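Local coordinates for protein ParB-C (Sulfolobus sp. NOB8H2, PDB 4RS7) that probably binds DNA through its histone-like fold, as part of the machinery that segregates DNA in an archaeon, at residues I13-L16 / V17-K21; D2-S5 / L6-M10; I59-S62 / E63-E67. One frame throughout, in Å; residues are numbered along the deposited sequence.

From the N terminus the chain enters contact 2 within helix 2-9, turns at M10 into helix 11-18, and forms contact 1 at the far end of that helix. The long helix 24-50 and helix 52-58 follow before contact 3 joins the loop 59-62 to the first turn of helix 63-74. Each contact is local, so none encloses a loop, and in series they neither nest nor cross. Contacts 2 and 1 pack together through the Y7 ring, whereas the centres of contacts 1 and 3 are about 45 Å apart. The dimer bridges that gap: L16 and K21 of contact 1 meet L61 and I59 of the second subunit's contact 3.

Contact 1 (I13-L16 / V17-K21); sequences IKKL and VDEGK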
ATOM      1  N   ILE A  13     -14.908   2.241 -13.547  1.00 14.23           N
ATOM      2  CA  ILE A  13     -14.734   3.550 -14.163  1.00 15.54           C
ATOM      3  C   ILE A  13     -15.239   3.547 -15.605  1.00 17.08           C
ATOM      4  O   ILE A  13     -15.893   4.496 -16.049  1.00 19.32           O
ATOM      5  CB  ILE A  13     -13.262   3.998 -14.126  1.00 15.40           C
ATOM      6  CG1 ILE A  13     -12.784   4.127 -12.676  1.00 16.42           C
ATOM      7  CG2 ILE A  13     -13.088   5.315 -14.868  1.00 18.60           C
ATOM      8  CD1 ILE A  13     -13.496   5.212 -11.882  1.00 16.02           C
ATOM      9  N   LYS A  14     -14.930   2.477 -16.328  1.00 15.69           N
ATOM     10  CA  LYS A  14     -15.463   2.277 -17.671  1.00 21.36           C
ATOM     11  C   LYS A  14     -16.987   2.390 -17.664  1.00 19.04           C
ATOM     12  O   LYS A  14     -17.575   3.087 -18.496  1.00 20.38           O
ATOM     13  CB  LYS A  14     -15.039   0.909 -18.208  1.00 20.35           C
ATOM     14  CG  LYS A  14     -15.686   0.527 -19.533  1.00 25.18           C
ATOM     15  CD  LYS A  14     -15.079  -0.745 -20.099  1.00 28.45           C
ATOM     16  CE  LYS A  14     -15.825  -1.205 -21.337  1.00 31.87           C
ATOM     17  NZ  LYS A  14     -16.084  -0.069 -22.253  1.00 35.24           N
ATOM     18  N   LYS A  15     -17.618   1.702 -16.718  1.00 14.63           N
ATOM     19  CA  LYS A  15     -19.070   1.714 -16.603  1.00 16.46           C
ATOM     20  C   LYS A  15     -19.603   3.130 -16.364  1.00 18.31           C
ATOM     21  O   LYS A  15     -20.547   3.562 -17.022  1.00 18.61           O
ATOM     22  CB  LYS A  15     -19.522   0.760 -15.493  1.00 17.07           C
ATOM     23  CG  LYS A  15     -21.012   0.799 -15.188  1.00 17.65           C
ATOM     24  CD  LYS A  15     -21.397  -0.325 -14.230  1.00 28.55           C
ATOM     25  CE  LYS A  15     -22.877  -0.278 -13.883  1.00 29.32           C
ATOM     26  NZ  LYS A  15     -23.376  -1.593 -13.396  1.00 29.15           N
ATOM     27  N   LEU A  16     -18.994   3.854 -15.430  1.00 17.85           N
ATOM     28  CA  LEU A  16     -19.425   5.216 -15.130  1.00 20.82           C
ATOM     29  C   LEU A  16     -19.357   6.124 -16.359  1.00 20.75           C
ATOM     30  O   LEU A  16     -20.252   6.934 -16.587  1.00 21.00           O
ATOM     31  CB  LEU A  16     -18.618   5.808 -13.968  1.00 18.55           C
ATOM     32  CG  LEU A  16     -18.905   5.222 -12.580  1.00 25.90           C
ATOM     33  CD1 LEU A  16     -17.932   5.761 -11.535  1.00 24.13           C
ATOM     34  CD2 LEU A  16     -20.348   5.489 -12.158  1.00 19.71           C
ATOM     35  N   VAL A  17     -18.300   5.990 -17.153  1.00 17.03           N
ATOM     36  CA  VAL A  17     -18.190   6.762 -18.390  1.00 22.31           C
ATOM     37  C   VAL A  17     -19.269   6.340 -19.392  1.00 23.75           C
ATOM     38  O   VAL A  17     -19.950   7.185 -19.976  1.00 22.45           O
ATOM     39  CB  VAL A  17     -16.801   6.616 -19.040  1.00 19.48           C
ATOM     40  CG1 VAL A  17     -16.797   7.220 -20.438  1.00 24.07           C
ATOM     41  CG2 VAL A  17     -15.728   7.257 -18.167  1.00 17.05           C
ATOM     42  N   ASP A  18     -19.426   5.031 -19.578  1.00 22.20           N
ATOM     43  CA  ASP A  18     -20.427   4.497 -20.504  1.00 21.94           C
ATOM     44  C   ASP A  18     -21.845   4.907 -20.112  1.00 21.92           C
ATOM     45  O   ASP A  18     -22.710   5.056 -20.974  1.00 22.89           O
ATOM     46  CB  ASP A  18     -20.349   2.972 -20.572  1.00 18.68           C
ATOM     47  CG  ASP A  18     -19.104   2.478 -21.278  1.00 18.22           C
ATOM     48  OD1 ASP A  18     -18.393   3.307 -21.880  1.00 25.76           O
ATOM     49  OD2 ASP A  18     -18.845   1.257 -21.236  1.00 21.87           O
ATOM     50  N   GLU A  19     -22.072   5.072 -18.809  1.00 17.47           N
ATOM     51  CA  GLU A  19     -23.377   5.455 -18.285  1.00 21.07           C
ATOM     52  C   GLU A  19     -23.606   6.950 -18.449  1.00 24.44           C
ATOM     53  O   GLU A  19     -24.711   7.448 -18.230  1.00 22.87           O
ATOM     54  CB  GLU A  19     -23.498   5.087 -16.801  1.00 18.32           C
ATOM     55  CG  GLU A  19     -23.716   3.606 -16.521  1.00 17.03           C
ATOM     56  CD  GLU A  19     -23.867   3.313 -15.037  1.00 22.74           C
ATOM     57  OE1 GLU A  19     -23.232   4.013 -14.220  1.00 24.93           O
ATOM     58  OE2 GLU A  19     -24.629   2.388 -14.685  1.00 24.60           O
ATOM     59  N   GLY A  20     -22.551   7.664 -18.822  1.00 20.34           N
ATOM     60  CA  GLY A  20     -22.630   9.100 -19.013  1.00 27.04           C
ATOM     61  C   GLY A  20     -22.422   9.922 -17.751  1.00 23.05           C
ATOM     62  O   GLY A  20     -22.619  11.132 -17.772  1.00 24.08           O
ATOM     63  N   LYS A  21     -22.021   9.278 -16.656  1.00 24.31           N
ATOM     64  CA  LYS A  21     -21.837   9.980 -15.380  1.00 22.27           C
ATOM     65  C   LYS A  21     -20.448  10.603 -15.239  1.00 29.93           C
ATOM     66  O   LYS A  21     -20.277  11.624 -14.570  1.00 25.62           O
ATOM     67  CB  LYS A  21     -22.105   9.042 -14.198  1.00 26.69           C
ATOM     68  CG  LYS A  21     -23.510   8.470 -14.165  1.00 25.05           C
ATOM     69  CD  LYS A  21     -23.637   7.379 -13.117  1.00 32.26           C
ATOM     70  CE  LYS A  21     -24.987   6.681 -13.206  1.00 28.33           C
ATOM     71  NZ  LYS A  21     -25.009   5.414 -12.418  1.00 30.47           N
TER
HETATM   72  O   HOH W   1     -15.866   2.549 -22.796  1.00 31.76           O
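L16 and K21 meet where helix 11-18 runs out: methyl CD2 of L16 lies 3.9 Å from CD of K21, two apolar portions touching as their side chains cross. The same CD2 also borders the carboxylate of E19. A leucine suits this inward side, because it is buried against L22 and against L56 of the second subunit, while K21 offers its aliphatic stem and keeps its ammonium for E19: NZ of K21 forms a salt bridge with OE1 of E19 at 2.9 Å, arriving from above the carboxylate plane.

V17 stays in the regular helix, its N bonded to O of I13 at 3.0 Å. Its branch CG2, anti to the carbonyl carbon, rests 3.5 Å from that same I13 O, and the valine also packs on Y7.

K15 holds the solvent side. Its extended chain brings CE within 3.3 Å of OE2 of E19, yet the ammonium stops short of a salt bridge. K14 and D18 do form one: NZ approaches OD2 at 3.2 Å on the syn side, and a water accepting from NZ and donating to OD1 of D18 links them again.

At G20 the backbone takes a positive phi of 86°, easily borne by glycine; with K21 N bonded to O of L16 at 2.9 Å and G20 N to O of V17, this is a Schellman motif ending a helix.

Contact 2 (D2-S5 / L6-M10); sequences DLES and LYRAM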
ATOM      1  N   ASP A   2      -3.896   5.174 -23.184  1.00 45.56           N
ATOM      2  CA  ASP A   2      -4.130   5.425 -21.770  1.00 34.70           C
ATOM      3  C   ASP A   2      -5.489   4.911 -21.306  1.00 32.07           C
ATOM      4  O   ASP A   2      -5.562   3.948 -20.547  1.00 28.35           O
ATOM      5  CB  ASP A   2      -3.993   6.916 -21.449  1.00 32.57           C
ATOM      6  CG  ASP A   2      -2.563   7.408 -21.561  1.00 45.64           C
ATOM      7  OD1 ASP A   2      -1.641   6.566 -21.517  1.00 49.45           O
ATOM      8  OD2 ASP A   2      -2.361   8.634 -21.689  1.00 54.16           O
ATOM      9  N   LEU A   3      -6.559   5.555 -21.765  1.00 22.50           N
ATOM     10  CA  LEU A   3      -7.898   5.242 -21.275  1.00 24.15           C
ATOM     11  C   LEU A   3      -8.253   3.769 -21.443  1.00 28.97           C
ATOM     12  O   LEU A   3      -8.976   3.201 -20.626  1.00 25.13           O
ATOM     13  CB  LEU A   3      -8.951   6.131 -21.940  1.00 27.25           C
ATOM     14  CG  LEU A   3      -8.816   7.621 -21.627  1.00 26.76           C
ATOM     15  CD1 LEU A   3      -9.991   8.394 -22.194  1.00 38.46           C
ATOM     16  CD2 LEU A   3      -8.714   7.835 -20.123  1.00 35.03           C
ATOM     17  N   GLU A   4      -7.743   3.146 -22.497  1.00 28.39           N
ATOM     18  CA  GLU A   4      -8.023   1.737 -22.713  1.00 27.86           C
ATOM     19  C   GLU A   4      -7.391   0.882 -21.618  1.00 24.70           C
ATOM     20  O   GLU A   4      -7.986  -0.092 -21.163  1.00 22.01           O
ATOM     21  CB  GLU A   4      -7.552   1.284 -24.092  1.00 29.07           C
ATOM     22  CG  GLU A   4      -8.514   0.312 -24.748  1.00 41.09           C
ATOM     23  CD  GLU A   4      -9.950   0.812 -24.710  1.00 49.93           C
ATOM     24  OE1 GLU A   4     -10.177   2.000 -25.029  1.00 50.23           O
ATOM     25  OE2 GLU A   4     -10.851   0.023 -24.348  1.00 51.73           O
ATOM     26  N   SER A   5      -6.182   1.247 -21.202  1.00 24.24           N
ATOM     27  CA  SER A   5      -5.509   0.529 -20.125  1.00 27.27           C
ATOM     28  C   SER A   5      -6.283   0.714 -18.826  1.00 19.35           C
ATOM     29  O   SER A   5      -6.525  -0.243 -18.094  1.00 23.71           O
ATOM     30  CB  SER A   5      -4.072   1.021 -19.957  1.00 26.40           C
ATOM     31  OG  SER A   5      -3.275   0.651 -21.068  1.00 39.54           O
ATOM     32  N   LEU A   6      -6.679   1.954 -18.560  1.00 17.41           N
ATOM     33  CA  LEU A   6      -7.448   2.276 -17.363  1.00 21.93           C
ATOM     34  C   LEU A   6      -8.746   1.472 -17.301  1.00 21.09           C
ATOM     35  O   LEU A   6      -9.085   0.903 -16.262  1.00 20.06           O
ATOM     36  CB  LEU A   6      -7.758   3.772 -17.318  1.00 15.91           C
ATOM     37  CG  LEU A   6      -8.644   4.215 -16.152  1.00 22.37           C
ATOM     38  CD1 LEU A   6      -7.895   4.070 -14.831  1.00 21.07           C
ATOM     39  CD2 LEU A   6      -9.124   5.645 -16.347  1.00 20.59           C
ATOM     40  N   TYR A   7      -9.467   1.423 -18.417  1.00 22.22           N
ATOM     41  CA  TYR A   7     -10.749   0.724 -18.465  1.00 18.88           C
ATOM     42  C   TYR A   7     -10.605  -0.772 -18.211  1.00 24.08           C
ATOM     43  O   TYR A   7     -11.461  -1.382 -17.569  1.00 22.54           O
ATOM     44  CB  TYR A   7     -11.451   0.975 -19.798  1.00 24.85           C
ATOM     45  CG  TYR A   7     -11.872   2.413 -19.999  1.00 27.83           C
ATOM     46  CD1 TYR A   7     -12.023   2.941 -21.274  1.00 29.47           C
ATOM     47  CD2 TYR A   7     -12.122   3.243 -18.912  1.00 23.06           C
ATOM     48  CE1 TYR A   7     -12.409   4.254 -21.463  1.00 27.94           C
ATOM     49  CE2 TYR A   7     -12.509   4.558 -19.091  1.00 22.96           C
ATOM     50  CZ  TYR A   7     -12.649   5.057 -20.370  1.00 32.68           C
ATOM     51  OH  TYR A   7     -13.034   6.363 -20.561  1.00 23.47           O
ATOM     52  N   ARG A   8      -9.532  -1.369 -18.721  1.00 23.46           N
ATOM     53  CA  ARG A   8      -9.282  -2.784 -18.467  1.00 25.81           C
ATOM     54  C   ARG A   8      -9.000  -3.031 -16.990  1.00 24.66           C
ATOM     55  O   ARG A   8      -9.454  -4.026 -16.417  1.00 20.44           O
ATOM     56  CB  ARG A   8      -8.128  -3.310 -19.328  1.00 25.38           C
ATOM     57  CG  ARG A   8      -8.526  -3.638 -20.765  1.00 37.95           C
ATOM     58  CD  ARG A   8      -7.400  -4.345 -21.508  1.00 40.77           C
ATOM     59  NE  ARG A   8      -6.217  -3.499 -21.631  1.00 43.29           N
ATOM     60  CZ  ARG A   8      -5.961  -2.716 -22.675  1.00 50.21           C
ATOM     61  NH1 ARG A   8      -6.806  -2.671 -23.699  1.00 48.06           N
ATOM     62  NH2 ARG A   8      -4.858  -1.980 -22.699  1.00 41.23           N
ATOM     63  N   ALA A   9      -8.255  -2.118 -16.375  1.00 22.67           N
ATOM     64  CA  ALA A   9      -7.887  -2.256 -14.970  1.00 23.58           C
ATOM     65  C   ALA A   9      -9.033  -1.874 -14.037  1.00 23.88           C
ATOM     66  O   ALA A   9      -9.144  -2.409 -12.937  1.00 19.04           O
ATOM     67  CB  ALA A   9      -6.650  -1.426 -14.659  1.00 18.33           C
HETATM   68  N   MSE A  10      -9.887  -0.956 -14.483  1.00 18.43           N
HETATM   69  CA  MSE A  10     -10.966  -0.454 -13.641  1.00 20.52           C
HETATM   70  C   MSE A  10     -12.316  -0.477 -14.360  1.00 16.53           C
HETATM   71  O   MSE A  10     -12.764   0.546 -14.887  1.00 15.51           O
HETATM   72  CB  MSE A  10     -10.640   0.961 -13.145  1.00 14.16           C
HETATM   73  CG  MSE A  10      -9.303   1.063 -12.403  1.00 17.68           C
HETATM   74 SE   MSE A  10      -9.087   2.726 -11.411  1.00 21.91          SE
HETATM   75  CE  MSE A  10     -10.591   2.510 -10.173  1.00  9.43           C
TER
HETATM   76  O   HOH W   2      -3.105  -2.388 -20.587  1.00 39.54           O
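Y7 lies side by side with L3, one turn along the short, two-turn helix 2-9 that opens this histone-like domain. The apolar contacts gather on one flank. CB of L3 sits 4.0 Å from CE1 of Y7, while methyl CD1 of L3 comes near the phenol oxygen. L6 reaches the branch of L3 only loosely and packs on W34 of helix 24-50, against which A9 also rests. Bulky leucines and a tyrosine suit this flank, as L3 and Y7 likewise touch the long helix, at E24 and A27.

The backbone supplies the regular i to i+4 bonds, among them L6 N to D2 O at 3.0 Å and A9 N to S5 O at 3.1 Å. L3 O accepts from Y7 N at 2.9 Å, and one face of the Y7 ring passes over that oxygen, which lies offset toward the rim; this is a matter of position, not a further bond. The ring is put there by a chi1 of -66°, which sets CG beside the backbone N.

Polar and charged groups line the outer flank. R8 bends at chi3 and folds back, so that E4 O lies over the centre of one guanidinium face. NH1 of R8 packs 3.6 Å from CG of E4, but the carboxylate of E4 and the guanidinium of R8, their planes turned 55° from each other, stay too far apart for a salt bridge. S5 OG hydrogen-bonds to O of A1, and a water in the guanidinium plane accepts from R8 NH2 at 2.8 Å and is also hydrogen-bonded to that S5 OG at 3.1 Å, bridging the two side chains.

Contact 3 (I59-S62 / E63-E67); sequences IGLS and EKERE
L61, just past the turn at G60, is the first residue of 59-62 to reach E65 and R66. G60 has positive phi and closes helix 52-58 with a Schellman motif, a backbone shape that glycine takes without strain. From there the chain extends, and CB of L61 comes 3.7 Å from CG of R66, an apolar touch between a leucine and the aliphatic stem of an arginine. On another side E65 crosses L61 at about a right angle and sets OE1 only 3.3 Å from CA of L61. Leucine suits this place because it also packs on L56 of its own chain and on L16 of the second subunit.

S62 comes next and is the N-cap of helix 63-74. Its chi1 of 81° turns OG in between the backbone N and the carbonyl carbon, where it faces the first turn of the helix. OG accepts from E65 N at 3.1 Å and, weakly, from K64 N at 3.3 Å, so that first-turn amides, which have no helical carbonyl four residues back, are answered by a hydroxyl. E65 returns the favour: its OE1 takes the S62 N-H at 2.8 Å in an almost straight bond (172°), met from above the carboxylate plane. The two reciprocal bonds make a capping box, and serine with glutamate three residues on is a classic pair for it. The carboxylate, close to the helix start, would probably also be favoured by the helix dipole.

The carbonyl of S62 begins the helical bonding pattern, receiving R66 N at 2.9 Å. CG of R66 rests 3.5 Å from S62 O. NE of R66 forms a salt bridge with OD1 of D53 on helix 52-58, though its two outer nitrogens sit too close to neighbours and are doubtfully placed.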
ATOM      1  N   ILE A  59      20.946 -12.734   8.297  1.00 31.98           N
ATOM      2  CA  ILE A  59      20.741 -13.818   9.252  1.00 34.01           C
ATOM      3  C   ILE A  59      20.273 -15.112   8.586  1.00 35.27           C
ATOM      4  O   ILE A  59      19.969 -16.091   9.264  1.00 48.15           O
ATOM      5  CB  ILE A  59      19.794 -13.421  10.396  1.00 26.06           C
ATOM      6  CG1 ILE A  59      18.383 -13.174   9.870  1.00 31.73           C
ATOM      7  CG2 ILE A  59      20.316 -12.185  11.103  1.00 30.00           C
ATOM      8  CD1 ILE A  59      17.384 -12.854  10.962  1.00 22.82           C
ATOM      9  N   GLY A  60      20.209 -15.107   7.258  1.00 30.26           N
ATOM     10  CA  GLY A  60      20.042 -16.332   6.500  1.00 32.87           C
ATOM     11  C   GLY A  60      18.648 -16.696   6.027  1.00 35.15           C
ATOM     12  O   GLY A  60      18.457 -17.770   5.460  1.00 34.87           O
ATOM     13  N   LEU A  61      17.674 -15.819   6.244  1.00 34.04           N
ATOM     14  CA  LEU A  61      16.307 -16.114   5.824  1.00 28.56           C
ATOM     15  C   LEU A  61      16.198 -16.255   4.313  1.00 31.08           C
ATOM     16  O   LEU A  61      16.916 -15.594   3.566  1.00 36.30           O
ATOM     17  CB  LEU A  61      15.331 -15.051   6.334  1.00 30.71           C
ATOM     18  CG  LEU A  61      14.761 -15.306   7.732  1.00 27.40           C
ATOM     19  CD1 LEU A  61      15.859 -15.314   8.778  1.00 29.22           C
ATOM     20  CD2 LEU A  61      13.705 -14.264   8.075  1.00 26.73           C
ATOM     21  N   SER A  62      15.304 -17.131   3.866  1.00 28.51           N
ATOM     22  CA  SER A  62      15.089 -17.322   2.441  1.00 32.61           C
ATOM     23  C   SER A  62      14.207 -16.209   1.890  1.00 33.40           C
ATOM     24  O   SER A  62      13.549 -15.493   2.643  1.00 28.14           O
ATOM     25  CB  SER A  62      14.440 -18.678   2.165  1.00 32.61           C
ATOM     26  OG  SER A  62      13.040 -18.630   2.378  1.00 29.40           O
ATOM     27  N   GLU A  63      14.195 -16.073   0.570  1.00 27.86           N
ATOM     28  CA  GLU A  63      13.351 -15.094  -0.096  1.00 33.65           C
ATOM     29  C   GLU A  63      11.882 -15.249   0.295  1.00 30.27           C
ATOM     30  O   GLU A  63      11.168 -14.262   0.462  1.00 22.73           O
ATOM     31  CB  GLU A  63      13.518 -15.210  -1.611  1.00 37.22           C
ATOM     32  CG  GLU A  63      12.789 -14.149  -2.408  1.00 40.57           C
ATOM     33  CD  GLU A  63      13.028 -14.290  -3.898  1.00 51.86           C
ATOM     34  OE1 GLU A  63      13.656 -15.292  -4.301  1.00 50.54           O
ATOM     35  OE2 GLU A  63      12.590 -13.405  -4.665  1.00 54.08           O
ATOM     36  N   LYS A  64      11.432 -16.489   0.442  1.00 23.17           N
ATOM     37  CA  LYS A  64      10.043 -16.746   0.806  1.00 30.24           C
ATOM     38  C   LYS A  64       9.775 -16.360   2.253  1.00 21.69           C
ATOM     39  O   LYS A  64       8.735 -15.790   2.569  1.00 21.52           O
ATOM     40  CB  LYS A  64       9.678 -18.214   0.568  1.00 25.68           C
ATOM     41  CG  LYS A  64       8.254 -18.573   0.974  1.00 31.27           C
ATOM     42  CD  LYS A  64       7.239 -17.641   0.325  1.00 38.58           C
ATOM     43  CE  LYS A  64       5.815 -18.033   0.704  1.00 39.66           C
ATOM     44  NZ  LYS A  64       4.809 -17.223  -0.037  1.00 47.27           N
ATOM     45  N   GLU A  65      10.724 -16.677   3.126  1.00 21.39           N
ATOM     46  CA  GLU A  65      10.611 -16.356   4.544  1.00 23.05           C
ATOM     47  C   GLU A  65      10.618 -14.846   4.772  1.00 22.79           C
ATOM     48  O   GLU A  65       9.884 -14.333   5.611  1.00 16.93           O
ATOM     49  CB  GLU A  65      11.741 -17.018   5.333  1.00 26.50           C
ATOM     50  CG  GLU A  65      11.639 -18.540   5.371  1.00 28.89           C
ATOM     51  CD  GLU A  65      12.938 -19.212   5.774  1.00 37.20           C
ATOM     52  OE1 GLU A  65      13.979 -18.521   5.850  1.00 28.40           O
ATOM     53  OE2 GLU A  65      12.917 -20.438   6.009  1.00 39.60           O
ATOM     54  N   ARG A  66      11.448 -14.132   4.021  1.00 18.53           N
ATOM     55  CA  ARG A  66      11.513 -12.682   4.158  1.00 21.22           C
ATOM     56  C   ARG A  66      10.239 -12.026   3.653  1.00 18.30           C
ATOM     57  O   ARG A  66       9.754 -11.067   4.248  1.00 16.27           O
ATOM     58  CB  ARG A  66      12.719 -12.119   3.416  1.00 20.85           C
ATOM     59  CG  ARG A  66      14.039 -12.373   4.119  1.00 22.62           C
ATOM     60  CD  ARG A  66      15.203 -11.865   3.272  1.00 24.81           C
ATOM     61  NE  ARG A  66      15.063 -12.228   1.865  1.00 33.14           N
ATOM     62  CZ  ARG A  66      15.780 -13.173   1.268  1.00 37.32           C
ATOM     63  NH1 ARG A  66      16.688 -13.838   1.959  1.00 38.65           N
ATOM     64  NH2 ARG A  66      15.601 -13.447  -0.015  1.00 46.74           N
ATOM     65  N   GLU A  67       9.703 -12.551   2.555  1.00 14.76           N
ATOM     66  CA  GLU A  67       8.469 -12.035   1.978  1.00 18.04           C
ATOM     67  C   GLU A  67       7.299 -12.205   2.941  1.00 16.39           C
ATOM     68  O   GLU A  67       6.432 -11.339   3.032  1.00 15.22           O
ATOM     69  CB  GLU A  67       8.172 -12.731   0.644  1.00 22.01           C
ATOM     70  CG  GLU A  67       6.757 -12.536   0.137  1.00 23.17           C
ATOM     71  CD  GLU A  67       6.537 -13.143  -1.241  1.00 36.42           C
ATOM     72  OE1 GLU A  67       7.424 -13.001  -2.111  1.00 31.37           O
ATOM     73  OE2 GLU A  67       5.478 -13.768  -1.451  1.00 30.31           O
TER